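Local coordinates for DUF5624 domain-containing protein (Legionella pneumophila subsp. pneumophila, PDB 4JX2) that is of unknown function, a putative secreted protein carrying a DUF5624 domain and built from a new combination of helices and a mixed beta sheet, at residues A[362-366]-A[367-371]; A[333-336]-A[337-341]. All coordinates share one frame; numbering follows the deposited sequence.

Contact 1: residues A[362-366]-A[367-371]; sequences KPPKI and EDFLM. With SO4 (sulfate ion), chain G.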
loop_
_atom_site.group_PDB
_atom_site.type_symbol
_atom_site.label_atom_id
_atom_site.label_comp_id
_atom_site.label_asym_id
_atom_site.label_seq_id
_atom_site.Cartn_x
_atom_site.Cartn_y
_atom_site.Cartn_z
ATOM N N LYS A 362 -23.512 -15.110 10.109
ATOM C CA LYS A 362 -23.483 -16.589 10.067
ATOM C C LYS A 362 -24.377 -16.999 8.858
ATOM O O LYS A 362 -23.777 -17.344 7.824
ATOM C CB LYS A 362 -23.896 -17.230 11.409
ATOM N N PRO A 363 -25.732 -16.798 8.828
ATOM C CA PRO A 363 -26.441 -16.975 7.547
ATOM C C PRO A 363 -26.342 -15.629 6.778
ATOM O O PRO A 363 -26.801 -14.599 7.285
ATOM C CB PRO A 363 -27.867 -17.353 7.970
ATOM C CG PRO A 363 -27.981 -16.923 9.427
ATOM C CD PRO A 363 -26.664 -16.343 9.881
ATOM N N PRO A 364 -25.664 -15.544 5.618
ATOM C CA PRO A 364 -25.554 -14.239 4.954
ATOM C C PRO A 364 -26.791 -13.849 4.134
ATOM O O PRO A 364 -27.460 -14.707 3.523
ATOM C CB PRO A 364 -24.348 -14.420 4.046
ATOM C CG PRO A 364 -24.368 -15.852 3.682
ATOM C CD PRO A 364 -25.002 -16.604 4.828
ATOM N N LYS A 365 -27.076 -12.533 4.118
ATOM C CA LYS A 365 -28.160 -11.920 3.359
ATOM C C LYS A 365 -27.581 -11.396 2.050
ATOM O O LYS A 365 -26.404 -11.013 2.017
ATOM C CB LYS A 365 -28.794 -10.769 4.158
ATOM C CG LYS A 365 -29.218 -11.102 5.581
ATOM C CD LYS A 365 -29.668 -9.856 6.342
ATOM C CE LYS A 365 -30.017 -10.167 7.794
ATOM N NZ LYS A 365 -31.480 -10.388 8.025
ATOM N N ILE A 366 -28.385 -11.333 0.974
ATOM C CA ILE A 366 -27.897 -10.810 -0.305
ATOM C C ILE A 366 -27.627 -9.293 -0.154
ATOM O O ILE A 366 -26.719 -8.768 -0.800
ATOM C CB ILE A 366 -28.830 -11.162 -1.505
ATOM C CG1 ILE A 366 -28.124 -11.014 -2.848
ATOM C CG2 ILE A 366 -30.163 -10.433 -1.485
ATOM C CD1 ILE A 366 -27.776 -12.280 -3.424
ATOM N N GLU A 367 -28.361 -8.621 0.766
ATOM C CA GLU A 367 -28.199 -7.192 1.062
ATOM C C GLU A 367 -26.737 -6.880 1.451
ATOM O O GLU A 367 -26.188 -5.865 1.020
ATOM C CB GLU A 367 -29.152 -6.790 2.185
ATOM C CG GLU A 367 -29.454 -5.307 2.266
ATOM C CD GLU A 367 -29.996 -4.838 3.610
ATOM O OE1 GLU A 367 -30.648 -5.646 4.317
ATOM O OE2 GLU A 367 -29.771 -3.653 3.953
ATOM N N ASP A 368 -26.103 -7.793 2.218
ATOM C CA ASP A 368 -24.725 -7.673 2.663
ATOM C C ASP A 368 -23.743 -7.557 1.484
ATOM O O ASP A 368 -22.882 -6.678 1.469
ATOM C CB ASP A 368 -24.361 -8.856 3.565
ATOM C CG ASP A 368 -25.154 -8.942 4.870
ATOM O OD1 ASP A 368 -25.935 -7.997 5.163
ATOM O OD2 ASP A 368 -24.997 -9.960 5.601
ATOM N N PHE A 369 -23.906 -8.407 0.485
ATOM C CA PHE A 369 -23.026 -8.443 -0.677
ATOM C C PHE A 369 -23.250 -7.218 -1.571
ATOM O O PHE A 369 -22.275 -6.644 -2.078
ATOM C CB PHE A 369 -23.224 -9.772 -1.416
ATOM C CG PHE A 369 -22.890 -10.928 -0.494
ATOM C CD1 PHE A 369 -21.576 -11.161 -0.091
ATOM C CD2 PHE A 369 -23.895 -11.718 0.044
ATOM C CE1 PHE A 369 -21.276 -12.170 0.820
ATOM C CE2 PHE A 369 -23.594 -12.750 0.934
ATOM C CZ PHE A 369 -22.288 -12.968 1.321
ATOM N N LEU A 370 -24.502 -6.753 -1.670
ATOM C CA LEU A 370 -24.826 -5.535 -2.421
ATOM C C LEU A 370 -24.148 -4.320 -1.781
ATOM O O LEU A 370 -23.555 -3.507 -2.496
ATOM C CB LEU A 370 -26.347 -5.326 -2.525
ATOM C CG LEU A 370 -27.119 -6.374 -3.336
ATOM C CD1 LEU A 370 -28.485 -5.919 -3.568
ATOM C CD2 LEU A 370 -26.476 -6.625 -4.697
HETATM N N MSE A 371 -24.166 -4.253 -0.428
HETATM C CA MSE A 371 -23.506 -3.225 0.364
HETATM C C MSE A 371 -21.984 -3.265 0.131
HETATM O O MSE A 371 -21.351 -2.221 -0.088
HETATM C CB MSE A 371 -23.847 -3.403 1.832
HETATM C CG MSE A 371 -25.288 -3.056 2.157
HETATM SE SE MSE A 371 -25.556 -3.082 4.083
HETATM C CE MSE A 371 -26.237 -4.712 4.292
HETATM S S SO4 G . -31.639 -13.274 1.622
HETATM O O1 SO4 G . -32.175 -13.342 2.986
HETATM O O2 SO4 G . -31.057 -11.946 1.436
HETATM O O3 SO4 G . -30.618 -14.321 1.398
HETATM O O4 SO4 G . -32.741 -13.458 0.668
#

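Contact 2: residues A[333-336]-A[337-341]; sequences RIIA and NEVFT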
loop_
_atom_site.group_PDB
_atom_site.type_symbol
_atom_site.label_atom_id
_atom_site.label_comp_id
_atom_site.label_asym_id
_atom_site.label_seq_id
_atom_site.Cartn_x
_atom_site.Cartn_y
_atom_site.Cartn_z
ATOM N N ARG A 333 11.153 -6.926 12.080
ATOM C CA ARG A 333 10.268 -7.268 13.217
ATOM C C ARG A 333 11.089 -7.788 14.356
ATOM O O ARG A 333 10.842 -7.440 15.506
ATOM C CB ARG A 333 9.209 -8.331 12.875
ATOM C CG ARG A 333 8.141 -7.960 11.872
ATOM C CD ARG A 333 7.077 -9.048 11.908
ATOM N NE ARG A 333 6.139 -9.013 10.779
ATOM C CZ ARG A 333 5.041 -8.266 10.746
ATOM N NH1 ARG A 333 4.759 -7.443 11.752
ATOM N NH2 ARG A 333 4.228 -8.318 9.697
ATOM N N ILE A 334 12.053 -8.660 14.034
ATOM C CA ILE A 334 12.934 -9.300 15.001
ATOM C C ILE A 334 13.839 -8.252 15.657
ATOM O O ILE A 334 13.951 -8.252 16.888
ATOM C CB ILE A 334 13.735 -10.455 14.346
ATOM C CG1 ILE A 334 12.762 -11.536 13.827
ATOM C CG2 ILE A 334 14.767 -11.064 15.324
ATOM C CD1 ILE A 334 13.374 -12.582 12.842
ATOM N N ILE A 335 14.439 -7.337 14.856
ATOM C CA ILE A 335 15.313 -6.287 15.381
ATOM C C ILE A 335 14.517 -5.401 16.333
ATOM O O ILE A 335 14.961 -5.200 17.454
ATOM C CB ILE A 335 16.054 -5.464 14.287
ATOM C CG1 ILE A 335 17.096 -6.351 13.548
ATOM C CG2 ILE A 335 16.752 -4.224 14.896
ATOM C CD1 ILE A 335 17.404 -5.888 12.050
ATOM N N ALA A 336 13.337 -4.930 15.928
ATOM C CA ALA A 336 12.516 -4.071 16.782
ATOM C C ALA A 336 12.166 -4.735 18.126
ATOM O O ALA A 336 12.348 -4.121 19.183
ATOM C CB ALA A 336 11.244 -3.690 16.057
ATOM N N ASN A 337 11.724 -5.993 18.090
ATOM C CA ASN A 337 11.309 -6.672 19.304
ATOM C C ASN A 337 12.456 -7.142 20.140
ATOM O O ASN A 337 12.351 -7.060 21.356
ATOM C CB ASN A 337 10.358 -7.826 19.003
ATOM C CG ASN A 337 8.955 -7.302 18.714
ATOM O OD1 ASN A 337 8.611 -6.955 17.561
ATOM N ND2 ASN A 337 8.148 -7.119 19.777
ATOM N N GLU A 338 13.548 -7.612 19.536
ATOM C CA GLU A 338 14.662 -8.104 20.328
ATOM C C GLU A 338 15.625 -7.002 20.769
ATOM O O GLU A 338 16.234 -7.155 21.823
ATOM C CB GLU A 338 15.414 -9.222 19.592
ATOM C CG GLU A 338 14.572 -10.483 19.423
ATOM C CD GLU A 338 15.251 -11.716 18.859
ATOM O OE1 GLU A 338 16.504 -11.776 18.862
ATOM O OE2 GLU A 338 14.519 -12.642 18.440
ATOM N N VAL A 339 15.750 -5.895 20.017
ATOM C CA VAL A 339 16.686 -4.820 20.367
ATOM C C VAL A 339 15.984 -3.652 21.120
ATOM O O VAL A 339 16.556 -3.132 22.086
ATOM C CB VAL A 339 17.488 -4.309 19.130
ATOM C CG1 VAL A 339 18.531 -3.271 19.518
ATOM C CG2 VAL A 339 18.148 -5.463 18.380
ATOM N N PHE A 340 14.765 -3.247 20.715
ATOM C CA PHE A 340 14.084 -2.117 21.373
ATOM C C PHE A 340 13.145 -2.598 22.500
ATOM O O PHE A 340 12.012 -2.124 22.613
ATOM C CB PHE A 340 13.324 -1.253 20.337
ATOM C CG PHE A 340 14.189 -0.571 19.295
ATOM C CD1 PHE A 340 14.795 -1.302 18.280
ATOM C CD2 PHE A 340 14.366 0.805 19.303
ATOM C CE1 PHE A 340 15.621 -0.679 17.331
ATOM C CE2 PHE A 340 15.182 1.431 18.347
ATOM C CZ PHE A 340 15.798 0.684 17.366
ATOM N N THR A 341 13.650 -3.488 23.373
ATOM C CA THR A 341 12.895 -4.063 24.494
ATOM C C THR A 341 12.587 -3.065 25.597
ATOM O O THR A 341 11.856 -3.409 26.520
ATOM C CB THR A 341 13.630 -5.254 25.116
ATOM O OG1 THR A 341 14.918 -4.852 25.619
ATOM C CG2 THR A 341 13.740 -6.417 24.171
#

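Contact 1: residues A[362-366]-A[367-371]
Pro364 lays its ring carbon CB against the CE2-CZ edge of the Phe369 ring, and this is where the loop ending at Ile366 meets the first turn of helix 366-378. The side chain of Phe369 runs from CB back toward that loop. Its CB lies near Ile366 O, the carbonyl that also receives the backbone N-H of Leu370 in the first regular helical bond (Leu370 N to Ile366 O 3.1 Å). With CG beside its own backbone N and opposite the carbonyl carbon (chi1 -60°), the ring is directed at the incoming loop, which it meets mainly with its edge. Phe369 CD2 comes to 3.3 Å from Lys365 O, which approaches obliquely, while Ile366 CA sits at the ring edge. One atom further, Phe369 CE2 touches Pro364 CB at 3.6 Å. At the tip, Phe369 CZ meets Pro364 CB at 3.7 Å. Beyond the two segments the ring is buried: Trp391 makes an edge-to-face contact with it, and Ile228 and Met232 of helix 223-247 pack against it.

Two of the carbonyl bonds here are weak: Lys365 O takes one from Asp368 N, and Ile366 O a second bond from Phe369 N. Ile366 N, at the start of the helix, donates to a sulfate oxygen, O2, at 2.8 Å and nearly straight (168°). The methyl CG2 of Ile366 leans on that same oxygen. Lys365 sends its amine away from the helix; it makes no salt bridge with Glu367 or Asp368.

A sulfate held by a main-chain N-H at a helix N-terminus suits the positive end of the helix dipole, which probably favours the anion there. The ion most likely comes from the crystallisation liquor, so it probably marks a place that suits negative charge; no ligand role is implied.

Contact 2: residues A[333-336]-A[337-341]
This is a contact within one helix, the last two turns of helix 315-339 and the chain's exit from it, joining Arg333-Ala336 to Asn337-Thr341 through four successive i to i+4 backbone bonds. They run from Asn337 N to Arg333 O, Glu338 N to Ile334 O, Val339 N to Ile335 O and Phe340 N to Ala336 O. The last is the most bent, with an N-H...O angle of 140° and the donor well above the carbonyl plane, as the helix gives out: Phe340 is the first residue to leave helical backbone angles and the centre of an inverse gamma turn.

Two side-chain pairs lie alongside each other one turn apart. Ile334 reaches Glu338 through its CG2 methyl, 3.5 Å from Glu338 OE2 and 3.6 Å from CD, so the carboxylate rests on an apolar branch. Ile335 and Val339 point the same way, with CG2 on each 4.0 Å apart. In Val339 that methyl is the branch beside the backbone N (CG1 is the one opposite it, chi1 -176°), which also brings it within 3.3 Å of Ile335 O. Phe340 turns back along the helix: its CB is 3.2 Å from Ala336 O and CD1 3.9 Å from Ala336 CA, while Ile335 O lies in the plane of the ring, at its edge.

The turn faces the second subunit, whose Tyr125 packs on Ile335 and Val339 and whose Ala378 packs on Ala336 and Arg333. In its own chain, Arg333 NE is hydrogen-bonded to Tyr297 OH. Arg333 thus links this part of the helix to edge strand 296-298 of the mixed sheet, while helices 119-131 and 366-378 of the second subunit pack against it.

Read from the N terminus, the chain passes through the five-stranded mixed sheet before running down helix 315-339, at whose C-terminal end contact 2 lies. It then leaves as a long loop and enters helix 366-378 at contact 1. The two contacts are in series: neither encloses or crosses the other, and each is local, one over the last two turns of a helix and the other at the first turn of the next. The centres of contact 1 and contact 2 are 42 Å apart, and they do not touch. Contact 1 ties its helix start to helix 223-247, while contact 2 reaches edge strand 296-298 through Arg333; both also face the second subunit.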